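Local coordinates for protein NEQ263 (Nanoarchaeum equitans Kin4-M, PDB 5BN3) that probably binds ATP or ADP as a subunit of the NeqA-NeqB catalytic core complex of an archaeal ATP synthase, at residues Ile118-Pro123 / Arg392-Ser397; Leu124-Lys129 / Ser273-Pro278; Leu373-Leu378 / Asp402-Gln407. One frame throughout, in Å; residues are numbered along the deposited sequence.

Overall arrangement
The first segments of interactions 1 and 2 are consecutive, and interaction 2 is nested within the loop that interaction 1 closes; the two touch at Pro123 and Gln128. Interactions 1 and 3 share helix 394-408, with centres about 16 Å apart, whereas the centres of 2 and 3 lie about 32 Å apart. All three are mainly buried. Interaction 2, nearest the chain centre among the strands of the nucleotide-binding domain, relies on directed hydrogen bonds. Interaction 1 joins that domain to the C-terminal helices through a few apolar contacts and a bridging water. Interaction 3, wholly within those helices, has a largely apolar middle and an exposed edge at Lys374.

Interaction 1: Ile118-Pro123 / Arg392-Ser397; sequences IDVAHP and RSIEKS
Val120 meets helix 394-408 through one methyl, CG2, which lies 3.7 Å from Ser397 CB and 4.0 Å from Ile394 CD1. The Val120 and Ile394 side chains cross obliquely. In Ile394, chi1 (-173°) swings CG1 out anti to the backbone N and chi2 (63°) sets CD1, which also comes 4.1 Å from Asp119 CB. The methyl ends of Val120 and Ile394 thus pack against the CB atoms of Asp119 and Ser397.

The polar part runs through one water. It donates to Asp119 OD2 at 3.0 Å and to Arg392 O at 2.9 Å, and it accepts from Ser397 OG at 2.7 Å. No direct hydrogen bond spans the two segments. The carboxylate of Asp119 is further fixed by Thr113 and Gly114, and Ser397 OG also bonds to Ser116.

Within 392-397, Ser393 is the N-cap of the helix: its OG accepts from Lys396 N at 3.1 Å.

Residues 118-123 take in the end of the short helix 116-119 of the nucleotide-binding domain and the loop after it, and face the start of helix 394-408 in the C-terminal domain. Helix 334-356 packs against both segments, Leu343 on Val120 and His336 on Ile394.

Interaction 2: Leu124-Lys129 / Ser273-Pro278; sequences LLKGQK and SITLIP
The peptide carbonyl of Gln128 is met by strand 273-278: Leu276 N donates to Gln128 O at 3.0 Å, and Thr275 CG2 also lies near this oxygen. The second flat group, the side-chain amide of Gln128, turns back on its own segment, where Leu125 N approaches OE1 in the carbonyl plane at 2.8 Å. At its other end, NE2 is held by Glu300 O and Ser325 OG. Both ends of the amide are thus bonded, which fixes its rotation.

Residues 125-128 form a type II beta turn, closed by Gln128 N to Leu125 O at 3.0 Å, and Gly127 occupies the position whose positive phi suits a glycine. The turn leads through a single backbone bridge, Lys129 with Leu276, where Lys129 CA makes a CA-H...O contact of 3.2 Å with Leu276 O, toward strand 131-134, which runs parallel to 273-281 in the central sheet of this P-loop NTPase domain. Gln128 also lies near the nucleotide site, its side chain about 5 Å from that of Arg326, which binds ADP in a structure of this protein, though not in this chain.

Thr275 uses both branches: OG1 holds the turn, and CG2 packs on Leu124 just before it. OG1, anti to the carbonyl carbon (chi1 -58°), accepts from Gly127 N at 2.9 Å in a nearly straight bond of 172°. CG2 meets Leu124 CD1 tip to tip at 3.7 Å. An alanine here would probably leave Gly127 N without its acceptor and open a gap beside Leu124.

Lys126 crosses Thr275 at about a right angle and lays its aliphatic chain by Ser273, with Lys126 CG 3.4 Å from Ser273 OG. Asp220 takes up both polar ends, pairing with Lys126 NZ in a salt bridge and with Ser273 OG in a hydrogen bond.

Interaction 3: Leu373-Leu378 / Asp402-Gln407; sequences LKFAEL and DSILSQ
Ile404 CG2 is the bump at the middle of this contact. It fits into the hollow between Phe375 and Leu378 on the facing helix, 3.5 Å from Phe375 CD1 and likewise 3.5 Å from Leu378 CB. The methyl lies oblique to the phenyl ring, and the two side chains cross at about a right angle. Past Leu378, by contrast, Ile404 slides in the opposite direction, its CD1 reaching 3.7 Å from Leu378 O.

Leu405 starts out pointing away from the other helix, but its end returns: CD2 settles 3.6 Å from Phe375 CE1, with the two side chains side by side and pointing the same way. Phe375 CG stands anti to the backbone N (chi1 180°), which swings the root of the ring toward Ile404 and Leu405.

The axes of the short segments approach to 9.2 Å, with their N-to-C directions 145° apart, as in an antiparallel helical hairpin. Helix 334-356 joins this pair in the C-terminal domain, touching Phe375 through Ser346 and Ala376 through Tyr347.

Leu378 CD1 also reaches Gln407 CB, at 3.7 Å. The Gln407 amide turns back to its own helix, where NE2 makes a weak bond to Ser403 OG. At the exposed margin, the extended Lys374 chain carries NZ to Gln407 O; the modelled 2.4 Å is very short, which leaves its exact length doubtful.

Interaction 1: Ile118-Pro123 / Arg392-Ser397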
ATOM      1  N   ILE B 118      25.934 -23.617  12.431  1.00 33.82           N
ATOM      2  CA  ILE B 118      26.045 -22.531  13.402  1.00 38.56           C
ATOM      3  C   ILE B 118      27.496 -22.305  13.837  1.00 37.38           C
ATOM      4  O   ILE B 118      28.025 -21.204  13.698  1.00 36.84           O
ATOM      5  CB  ILE B 118      25.188 -22.813  14.655  1.00 31.95           C
ATOM      6  CG1 ILE B 118      23.696 -22.747  14.311  1.00 39.52           C
ATOM      7  CG2 ILE B 118      25.515 -21.823  15.763  1.00 34.05           C
ATOM      8  CD1 ILE B 118      22.782 -23.045  15.488  1.00 35.73           C
ATOM      9  N   ASP B 119      28.137 -23.354  14.350  1.00 32.05           N
ATOM     10  CA  ASP B 119      29.444 -23.228  15.004  1.00 32.87           C
ATOM     11  C   ASP B 119      30.579 -22.624  14.167  1.00 37.33           C
ATOM     12  O   ASP B 119      31.387 -21.855  14.685  1.00 37.01           O
ATOM     13  CB  ASP B 119      29.888 -24.583  15.568  1.00 35.52           C
ATOM     14  CG  ASP B 119      29.061 -25.021  16.761  1.00 48.30           C
ATOM     15  OD1 ASP B 119      28.357 -24.174  17.350  1.00 42.09           O
ATOM     16  OD2 ASP B 119      29.126 -26.216  17.118  1.00 47.69           O
ATOM     17  N   VAL B 120      30.649 -22.978  12.888  1.00 36.91           N
ATOM     18  CA  VAL B 120      31.741 -22.500  12.041  1.00 33.47           C
ATOM     19  C   VAL B 120      31.622 -21.015  11.699  1.00 34.18           C
ATOM     20  O   VAL B 120      32.475 -20.214  12.074  1.00 33.58           O
ATOM     21  CB  VAL B 120      31.852 -23.320  10.737  1.00 34.48           C
ATOM     22  CG1 VAL B 120      32.957 -22.770   9.861  1.00 38.37           C
ATOM     23  CG2 VAL B 120      32.119 -24.780  11.058  1.00 34.38           C
ATOM     24  N   ALA B 121      30.552 -20.648  11.003  1.00 31.83           N
ATOM     25  CA  ALA B 121      30.423 -19.286  10.492  1.00 34.86           C
ATOM     26  C   ALA B 121      29.646 -18.342  11.408  1.00 37.42           C
ATOM     27  O   ALA B 121      29.877 -17.138  11.390  1.00 36.49           O
ATOM     28  CB  ALA B 121      29.806 -19.302   9.113  1.00 40.44           C
ATOM     29  N   HIS B 122      28.725 -18.876  12.202  1.00 30.73           N
ATOM     30  CA  HIS B 122      27.871 -18.017  13.028  1.00 32.54           C
ATOM     31  C   HIS B 122      27.776 -18.453  14.490  1.00 34.24           C
ATOM     32  O   HIS B 122      26.670 -18.618  15.009  1.00 31.32           O
ATOM     33  CB  HIS B 122      26.458 -17.964  12.431  1.00 29.46           C
ATOM     34  CG  HIS B 122      26.434 -17.773  10.946  1.00 33.77           C
ATOM     35  ND1 HIS B 122      26.885 -16.625  10.331  1.00 38.52           N
ATOM     36  CD2 HIS B 122      25.998 -18.584   9.949  1.00 34.42           C
ATOM     37  CE1 HIS B 122      26.737 -16.737   9.024  1.00 36.34           C
ATOM     38  NE2 HIS B 122      26.199 -17.917   8.766  1.00 36.98           N
ATOM     39  N   PRO B 123      28.929 -18.626  15.168  1.00 34.02           N
ATOM     40  CA  PRO B 123      28.865 -19.202  16.515  1.00 34.58           C
ATOM     41  C   PRO B 123      28.175 -18.303  17.534  1.00 30.26           C
ATOM     42  O   PRO B 123      28.263 -17.074  17.450  1.00 32.82           O
ATOM     43  CB  PRO B 123      30.339 -19.384  16.891  1.00 36.74           C
ATOM     44  CG  PRO B 123      31.065 -18.367  16.082  1.00 37.34           C
ATOM     45  CD  PRO B 123      30.308 -18.275  14.784  1.00 31.42           C
ATOM     46  N   ARG B 392      28.463 -32.426  16.510  1.00 37.13           N
ATOM     47  CA  ARG B 392      29.735 -32.338  15.809  1.00 43.93           C
ATOM     48  C   ARG B 392      30.689 -31.402  16.537  1.00 50.77           C
ATOM     49  O   ARG B 392      30.351 -30.250  16.814  1.00 37.83           O
ATOM     50  CB  ARG B 392      29.525 -31.857  14.369  1.00 42.45           C
ATOM     51  CG  ARG B 392      28.610 -32.745  13.547  1.00 45.21           C
ATOM     52  CD  ARG B 392      28.722 -32.418  12.075  1.00 39.00           C
ATOM     53  NE  ARG B 392      27.797 -33.203  11.261  1.00 45.29           N
ATOM     54  CZ  ARG B 392      27.235 -32.762  10.141  1.00 47.54           C
ATOM     55  NH1 ARG B 392      27.496 -31.538   9.706  1.00 40.11           N
ATOM     56  NH2 ARG B 392      26.406 -33.541   9.463  1.00 42.27           N
ATOM     57  N   SER B 393      31.879 -31.901  16.857  1.00 37.80           N
ATOM     58  CA  SER B 393      32.921 -31.043  17.401  1.00 37.09           C
ATOM     59  C   SER B 393      33.325 -30.058  16.312  1.00 35.07           C
ATOM     60  O   SER B 393      33.107 -30.313  15.124  1.00 41.15           O
ATOM     61  CB  SER B 393      34.129 -31.863  17.858  1.00 42.43           C
ATOM     62  OG  SER B 393      34.815 -32.430  16.755  1.00 37.09           O
ATOM     63  N   ILE B 394      33.898 -28.927  16.712  1.00 36.60           N
ATOM     64  CA  ILE B 394      34.321 -27.918  15.748  1.00 39.22           C
ATOM     65  C   ILE B 394      35.392 -28.486  14.813  1.00 44.00           C
ATOM     66  O   ILE B 394      35.456 -28.124  13.635  1.00 37.29           O
ATOM     67  CB  ILE B 394      34.808 -26.630  16.459  1.00 38.54           C
ATOM     68  CG1 ILE B 394      35.096 -25.520  15.448  1.00 43.25           C
ATOM     69  CG2 ILE B 394      36.032 -26.906  17.320  1.00 49.18           C
ATOM     70  CD1 ILE B 394      33.881 -25.085  14.667  1.00 41.23           C
ATOM     71  N   GLU B 395      36.208 -29.400  15.339  1.00 43.61           N
ATOM     72  CA  GLU B 395      37.228 -30.072  14.544  1.00 44.06           C
ATOM     73  C   GLU B 395      36.595 -30.950  13.469  1.00 38.84           C
ATOM     74  O   GLU B 395      37.079 -31.007  12.339  1.00 45.58           O
ATOM     75  CB  GLU B 395      38.147 -30.915  15.436  1.00 43.09           C
ATOM     76  CG  GLU B 395      39.016 -30.113  16.397  1.00 59.23           C
ATOM     77  CD  GLU B 395      38.291 -29.724  17.673  1.00 75.14           C
ATOM     78  OE1 GLU B 395      37.223 -30.304  17.966  1.00 52.23           O
ATOM     79  OE2 GLU B 395      38.797 -28.835  18.391  1.00 72.96           O
ATOM     80  N   LYS B 396      35.509 -31.630  13.826  1.00 37.46           N
ATOM     81  CA  LYS B 396      34.771 -32.452  12.872  1.00 35.20           C
ATOM     82  C   LYS B 396      34.156 -31.590  11.771  1.00 49.28           C
ATOM     83  O   LYS B 396      34.155 -31.970  10.599  1.00 37.71           O
ATOM     84  CB  LYS B 396      33.685 -33.263  13.588  1.00 39.13           C
ATOM     85  CG  LYS B 396      32.817 -34.108  12.663  1.00 47.37           C
ATOM     86  CD  LYS B 396      33.657 -35.091  11.856  1.00 56.74           C
ATOM     87  CE  LYS B 396      32.811 -35.873  10.862  1.00 59.03           C
ATOM     88  NZ  LYS B 396      31.781 -36.717  11.521  1.00 65.06           N
ATOM     89  N   SER B 397      33.645 -30.424  12.153  1.00 39.31           N
ATOM     90  CA  SER B 397      33.062 -29.491  11.192  1.00 33.67           C
ATOM     91  C   SER B 397      34.108 -28.973  10.204  1.00 38.18           C
ATOM     92  O   SER B 397      33.818 -28.805   9.018  1.00 40.45           O
ATOM     93  CB  SER B 397      32.392 -28.323  11.923  1.00 38.53           C
ATOM     94  OG  SER B 397      31.263 -28.763  12.661  1.00 36.89           O
TER
HETATM   95  O   HOH W   1      30.586 -27.910  15.093  1.00 37.67           O

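Interaction 2: Leu124-Lys129 / Ser273-Pro278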
ATOM      1  N   LEU B 124      27.485 -18.937  18.479  1.00 31.72           N
ATOM      2  CA  LEU B 124      26.848 -18.254  19.600  1.00 28.22           C
ATOM      3  C   LEU B 124      27.868 -18.041  20.714  1.00 36.25           C
ATOM      4  O   LEU B 124      28.625 -18.954  21.052  1.00 35.25           O
ATOM      5  CB  LEU B 124      25.682 -19.106  20.117  1.00 29.86           C
ATOM      6  CG  LEU B 124      25.111 -18.847  21.515  1.00 38.98           C
ATOM      7  CD1 LEU B 124      24.405 -17.510  21.573  1.00 46.49           C
ATOM      8  CD2 LEU B 124      24.160 -19.957  21.927  1.00 41.22           C
ATOM      9  N   LEU B 125      27.897 -16.838  21.281  1.00 29.89           N
ATOM     10  CA  LEU B 125      28.815 -16.532  22.377  1.00 33.26           C
ATOM     11  C   LEU B 125      28.065 -16.410  23.700  1.00 42.13           C
ATOM     12  O   LEU B 125      26.882 -16.075  23.715  1.00 34.89           O
ATOM     13  CB  LEU B 125      29.599 -15.245  22.088  1.00 34.82           C
ATOM     14  CG  LEU B 125      30.930 -15.373  21.341  1.00 40.64           C
ATOM     15  CD1 LEU B 125      30.764 -16.082  20.020  1.00 42.63           C
ATOM     16  CD2 LEU B 125      31.552 -14.004  21.118  1.00 42.23           C
ATOM     17  N   LYS B 126      28.744 -16.689  24.810  1.00 33.77           N
ATOM     18  CA  LYS B 126      28.099 -16.617  26.120  1.00 32.10           C
ATOM     19  C   LYS B 126      27.765 -15.172  26.484  1.00 29.10           C
ATOM     20  O   LYS B 126      28.645 -14.306  26.519  1.00 33.45           O
ATOM     21  CB  LYS B 126      28.962 -17.259  27.214  1.00 34.46           C
ATOM     22  CG  LYS B 126      28.182 -17.572  28.491  1.00 39.00           C
ATOM     23  CD  LYS B 126      28.980 -18.436  29.464  1.00 53.45           C
ATOM     24  CE  LYS B 126      30.048 -17.633  30.185  1.00 56.56           C
ATOM     25  NZ  LYS B 126      30.729 -18.441  31.237  1.00 65.82           N
ATOM     26  N   GLY B 127      26.485 -14.917  26.744  1.00 30.76           N
ATOM     27  CA  GLY B 127      26.022 -13.573  27.034  1.00 33.37           C
ATOM     28  C   GLY B 127      25.431 -12.894  25.813  1.00 40.80           C
ATOM     29  O   GLY B 127      24.913 -11.783  25.899  1.00 32.05           O
ATOM     30  N   GLN B 128      25.501 -13.562  24.669  1.00 32.61           N
ATOM     31  CA  GLN B 128      24.970 -12.990  23.435  1.00 36.45           C
ATOM     32  C   GLN B 128      23.450 -13.125  23.369  1.00 32.03           C
ATOM     33  O   GLN B 128      22.866 -14.047  23.949  1.00 32.48           O
ATOM     34  CB  GLN B 128      25.615 -13.667  22.218  1.00 37.12           C
ATOM     35  CG  GLN B 128      25.348 -12.989  20.877  1.00 32.31           C
ATOM     36  CD  GLN B 128      26.145 -13.611  19.740  1.00 40.84           C
ATOM     37  OE1 GLN B 128      26.875 -14.583  19.938  1.00 37.86           O
ATOM     38  NE2 GLN B 128      26.009 -13.050  18.545  1.00 32.87           N
ATOM     39  N   LYS B 129      22.812 -12.180  22.686  1.00 33.96           N
ATOM     40  CA  LYS B 129      21.405 -12.315  22.347  1.00 32.31           C
ATOM     41  C   LYS B 129      21.305 -12.532  20.840  1.00 30.03           C
ATOM     42  O   LYS B 129      21.784 -11.716  20.048  1.00 31.03           O
ATOM     43  CB  LYS B 129      20.604 -11.081  22.787  1.00 38.84           C
ATOM     44  CG  LYS B 129      21.210  -9.751  22.361  1.00 39.50           C
ATOM     45  CD  LYS B 129      20.326  -8.587  22.764  1.00 45.72           C
ATOM     46  CE  LYS B 129      20.865  -7.280  22.217  1.00 32.84           C
ATOM     47  NZ  LYS B 129      22.141  -6.866  22.853  1.00 47.83           N
ATOM     48  N   SER B 273      26.189 -14.431  33.431  1.00 37.06           N
ATOM     49  CA  SER B 273      25.752 -14.160  32.067  1.00 41.02           C
ATOM     50  C   SER B 273      24.318 -14.597  31.790  1.00 36.04           C
ATOM     51  O   SER B 273      23.834 -15.584  32.351  1.00 37.50           O
ATOM     52  CB  SER B 273      26.693 -14.835  31.065  1.00 33.61           C
ATOM     53  OG  SER B 273      26.577 -16.245  31.126  1.00 37.49           O
ATOM     54  N   ILE B 274      23.643 -13.845  30.926  1.00 32.05           N
ATOM     55  CA  ILE B 274      22.366 -14.268  30.368  1.00 30.34           C
ATOM     56  C   ILE B 274      22.506 -14.408  28.859  1.00 30.79           C
ATOM     57  O   ILE B 274      22.684 -13.414  28.147  1.00 30.57           O
ATOM     58  CB  ILE B 274      21.239 -13.257  30.665  1.00 34.40           C
ATOM     59  CG1 ILE B 274      20.983 -13.162  32.172  1.00 36.38           C
ATOM     60  CG2 ILE B 274      19.959 -13.661  29.947  1.00 33.24           C
ATOM     61  CD1 ILE B 274      19.922 -12.142  32.547  1.00 38.04           C
ATOM     62  N   THR B 275      22.445 -15.643  28.372  1.00 34.16           N
ATOM     63  CA  THR B 275      22.411 -15.891  26.935  1.00 36.11           C
ATOM     64  C   THR B 275      20.949 -15.993  26.509  1.00 30.69           C
ATOM     65  O   THR B 275      20.187 -16.800  27.047  1.00 32.23           O
ATOM     66  CB  THR B 275      23.180 -17.172  26.553  1.00 40.14           C
ATOM     67  OG1 THR B 275      24.538 -17.060  26.996  1.00 35.29           O
ATOM     68  CG2 THR B 275      23.165 -17.375  25.047  1.00 37.74           C
ATOM     69  N   LEU B 276      20.555 -15.164  25.547  1.00 31.59           N
ATOM     70  CA  LEU B 276      19.146 -15.019  25.201  1.00 36.14           C
ATOM     71  C   LEU B 276      18.870 -15.408  23.756  1.00 29.79           C
ATOM     72  O   LEU B 276      19.506 -14.902  22.833  1.00 29.89           O
ATOM     73  CB  LEU B 276      18.698 -13.576  25.460  1.00 30.98           C
ATOM     74  CG  LEU B 276      17.262 -13.194  25.107  1.00 35.73           C
ATOM     75  CD1 LEU B 276      16.292 -14.076  25.856  1.00 37.77           C
ATOM     76  CD2 LEU B 276      17.006 -11.733  25.438  1.00 32.01           C
ATOM     77  N   ILE B 277      17.917 -16.315  23.565  1.00 30.45           N
ATOM     78  CA  ILE B 277      17.517 -16.730  22.225  1.00 31.38           C
ATOM     79  C   ILE B 277      16.014 -16.529  22.019  1.00 31.33           C
ATOM     80  O   ILE B 277      15.209 -17.395  22.364  1.00 29.98           O
ATOM     81  CB  ILE B 277      17.900 -18.200  21.949  1.00 36.72           C
ATOM     82  CG1 ILE B 277      19.406 -18.404  22.152  1.00 39.15           C
ATOM     83  CG2 ILE B 277      17.505 -18.603  20.538  1.00 36.04           C
ATOM     84  CD1 ILE B 277      19.875 -19.831  21.934  1.00 41.38           C
ATOM     85  N   PRO B 278      15.633 -15.364  21.472  1.00 28.97           N
ATOM     86  CA  PRO B 278      14.230 -15.102  21.139  1.00 29.88           C
ATOM     87  C   PRO B 278      13.889 -15.798  19.831  1.00 36.68           C
ATOM     88  O   PRO B 278      14.693 -15.769  18.901  1.00 35.88           O
ATOM     89  CB  PRO B 278      14.189 -13.580  20.930  1.00 30.81           C
ATOM     90  CG  PRO B 278      15.523 -13.057  21.414  1.00 42.49           C
ATOM     91  CD  PRO B 278      16.482 -14.188  21.228  1.00 30.84           C
TER

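Interaction 3: Leu373-Leu378 / Asp402-Gln407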
ATOM      1  N   LEU B 373      29.912 -24.377  -7.796  1.00 60.55           N
ATOM      2  CA  LEU B 373      28.576 -24.947  -7.936  1.00 60.64           C
ATOM      3  C   LEU B 373      28.443 -26.259  -7.166  1.00 72.14           C
ATOM      4  O   LEU B 373      27.445 -26.495  -6.483  1.00 62.77           O
ATOM      5  CB  LEU B 373      28.254 -25.177  -9.414  1.00 67.16           C
ATOM      6  CG  LEU B 373      26.882 -25.775  -9.718  1.00 75.22           C
ATOM      7  CD1 LEU B 373      25.804 -24.931  -9.079  1.00 81.30           C
ATOM      8  CD2 LEU B 373      26.651 -25.873 -11.214  1.00 87.07           C
ATOM      9  N   LYS B 374      29.459 -27.106  -7.287  1.00 65.93           N
ATOM     10  CA  LYS B 374      29.481 -28.385  -6.589  1.00 72.01           C
ATOM     11  C   LYS B 374      29.664 -28.186  -5.086  1.00 55.30           C
ATOM     12  O   LYS B 374      29.086 -28.916  -4.282  1.00 54.16           O
ATOM     13  CB  LYS B 374      30.605 -29.264  -7.139  1.00 62.85           C
ATOM     14  CG  LYS B 374      30.630 -30.673  -6.574  1.00 67.18           C
ATOM     15  CD  LYS B 374      31.907 -31.391  -6.975  1.00 91.40           C
ATOM     16  CE  LYS B 374      31.829 -32.879  -6.679  1.00 97.87           C
ATOM     17  NZ  LYS B 374      33.095 -33.579  -7.039  1.00102.75           N
ATOM     18  N   PHE B 375      30.476 -27.197  -4.720  1.00 53.67           N
ATOM     19  CA  PHE B 375      30.743 -26.884  -3.320  1.00 56.83           C
ATOM     20  C   PHE B 375      29.454 -26.547  -2.581  1.00 51.36           C
ATOM     21  O   PHE B 375      29.199 -27.059  -1.492  1.00 52.57           O
ATOM     22  CB  PHE B 375      31.730 -25.718  -3.219  1.00 53.97           C
ATOM     23  CG  PHE B 375      32.058 -25.316  -1.807  1.00 53.44           C
ATOM     24  CD1 PHE B 375      32.988 -26.030  -1.068  1.00 50.79           C
ATOM     25  CD2 PHE B 375      31.444 -24.218  -1.223  1.00 48.60           C
ATOM     26  CE1 PHE B 375      33.294 -25.663   0.233  1.00 61.94           C
ATOM     27  CE2 PHE B 375      31.745 -23.846   0.076  1.00 40.91           C
ATOM     28  CZ  PHE B 375      32.673 -24.568   0.804  1.00 53.19           C
ATOM     29  N   ALA B 376      28.643 -25.685  -3.184  1.00 55.24           N
ATOM     30  CA  ALA B 376      27.377 -25.278  -2.589  1.00 52.79           C
ATOM     31  C   ALA B 376      26.420 -26.456  -2.440  1.00 52.70           C
ATOM     32  O   ALA B 376      25.665 -26.529  -1.471  1.00 47.87           O
ATOM     33  CB  ALA B 376      26.739 -24.175  -3.413  1.00 54.29           C
ATOM     34  N   GLU B 377      26.447 -27.370  -3.406  1.00 52.44           N
ATOM     35  CA  GLU B 377      25.612 -28.565  -3.348  1.00 47.53           C
ATOM     36  C   GLU B 377      26.026 -29.457  -2.180  1.00 51.38           C
ATOM     37  O   GLU B 377      25.181 -29.959  -1.439  1.00 47.46           O
ATOM     38  CB  GLU B 377      25.703 -29.350  -4.660  1.00 58.56           C
ATOM     39  CG  GLU B 377      24.842 -30.605  -4.685  1.00 70.12           C
ATOM     40  CD  GLU B 377      25.249 -31.582  -5.774  1.00 99.02           C
ATOM     41  OE1 GLU B 377      25.865 -31.148  -6.771  1.00 97.98           O
ATOM     42  OE2 GLU B 377      24.956 -32.788  -5.629  1.00 81.87           O
ATOM     43  N   LEU B 378      27.333 -29.642  -2.020  1.00 45.42           N
ATOM     44  CA  LEU B 378      27.873 -30.502  -0.967  1.00 57.03           C
ATOM     45  C   LEU B 378      27.767 -29.872   0.424  1.00 48.37           C
ATOM     46  O   LEU B 378      27.604 -30.580   1.417  1.00 46.74           O
ATOM     47  CB  LEU B 378      29.328 -30.864  -1.269  1.00 54.46           C
ATOM     48  CG  LEU B 378      29.618 -31.715  -2.509  1.00 61.82           C
ATOM     49  CD1 LEU B 378      31.108 -31.751  -2.795  1.00 58.86           C
ATOM     50  CD2 LEU B 378      29.094 -33.121  -2.315  1.00 61.50           C
ATOM     51  N   ASP B 402      37.044 -29.375   4.776  1.00 52.35           N
ATOM     52  CA  ASP B 402      38.237 -29.832   4.068  1.00 60.24           C
ATOM     53  C   ASP B 402      37.891 -30.890   3.020  1.00 54.47           C
ATOM     54  O   ASP B 402      38.364 -30.830   1.887  1.00 61.94           O
ATOM     55  CB  ASP B 402      39.269 -30.400   5.050  1.00 54.04           C
ATOM     56  CG  ASP B 402      39.915 -29.328   5.910  1.00 68.51           C
ATOM     57  OD1 ASP B 402      39.917 -28.146   5.502  1.00 67.93           O
ATOM     58  OD2 ASP B 402      40.436 -29.674   6.990  1.00 66.92           O
ATOM     59  N   SER B 403      37.059 -31.851   3.404  1.00 52.96           N
ATOM     60  CA  SER B 403      36.647 -32.925   2.504  1.00 53.23           C
ATOM     61  C   SER B 403      35.848 -32.411   1.304  1.00 70.39           C
ATOM     62  O   SER B 403      36.067 -32.843   0.170  1.00 62.32           O
ATOM     63  CB  SER B 403      35.831 -33.964   3.276  1.00 54.68           C
ATOM     64  OG  SER B 403      35.379 -34.993   2.418  1.00 65.46           O
ATOM     65  N   ILE B 404      34.928 -31.485   1.561  1.00 59.86           N
ATOM     66  CA  ILE B 404      34.105 -30.891   0.509  1.00 55.87           C
ATOM     67  C   ILE B 404      34.951 -30.079  -0.474  1.00 50.14           C
ATOM     68  O   ILE B 404      34.736 -30.135  -1.686  1.00 61.36           O
ATOM     69  CB  ILE B 404      32.994 -29.996   1.106  1.00 63.34           C
ATOM     70  CG1 ILE B 404      32.034 -30.832   1.958  1.00 56.16           C
ATOM     71  CG2 ILE B 404      32.220 -29.293   0.011  1.00 68.85           C
ATOM     72  CD1 ILE B 404      30.996 -30.008   2.698  1.00 67.72           C
ATOM     73  N   LEU B 405      35.915 -29.330   0.057  1.00 50.88           N
ATOM     74  CA  LEU B 405      36.820 -28.530  -0.766  1.00 63.38           C
ATOM     75  C   LEU B 405      37.594 -29.396  -1.761  1.00 71.48           C
ATOM     76  O   LEU B 405      37.799 -29.004  -2.908  1.00 71.84           O
ATOM     77  CB  LEU B 405      37.784 -27.733   0.119  1.00 58.93           C
ATOM     78  CG  LEU B 405      37.201 -26.485   0.787  1.00 60.56           C
ATOM     79  CD1 LEU B 405      38.179 -25.871   1.777  1.00 52.80           C
ATOM     80  CD2 LEU B 405      36.816 -25.468  -0.269  1.00 55.04           C
ATOM     81  N   SER B 406      38.006 -30.578  -1.315  1.00 63.88           N
ATOM     82  CA  SER B 406      38.716 -31.522  -2.170  1.00 70.15           C
ATOM     83  C   SER B 406      37.796 -32.112  -3.236  1.00 68.81           C
ATOM     84  O   SER B 406      38.157 -32.162  -4.413  1.00 80.68           O
ATOM     85  CB  SER B 406      39.332 -32.639  -1.328  1.00 67.20           C
ATOM     86  OG  SER B 406      40.229 -32.111  -0.367  1.00 79.18           O
ATOM     87  N   GLN B 407      36.612 -32.559  -2.818  1.00 64.35           N
ATOM     88  CA  GLN B 407      35.623 -33.117  -3.739  1.00 67.69           C
ATOM     89  C   GLN B 407      35.231 -32.115  -4.820  1.00 75.57           C
ATOM     90  O   GLN B 407      34.942 -32.494  -5.953  1.00 77.63           O
ATOM     91  CB  GLN B 407      34.360 -33.554  -2.985  1.00 69.59           C
ATOM     92  CG  GLN B 407      34.550 -34.692  -1.996  1.00 81.03           C
ATOM     93  CD  GLN B 407      33.228 -35.247  -1.487  1.00 84.61           C
ATOM     94  OE1 GLN B 407      32.371 -35.657  -2.270  1.00 88.36           O
ATOM     95  NE2 GLN B 407      33.058 -35.256  -0.169  1.00 78.06           N
TER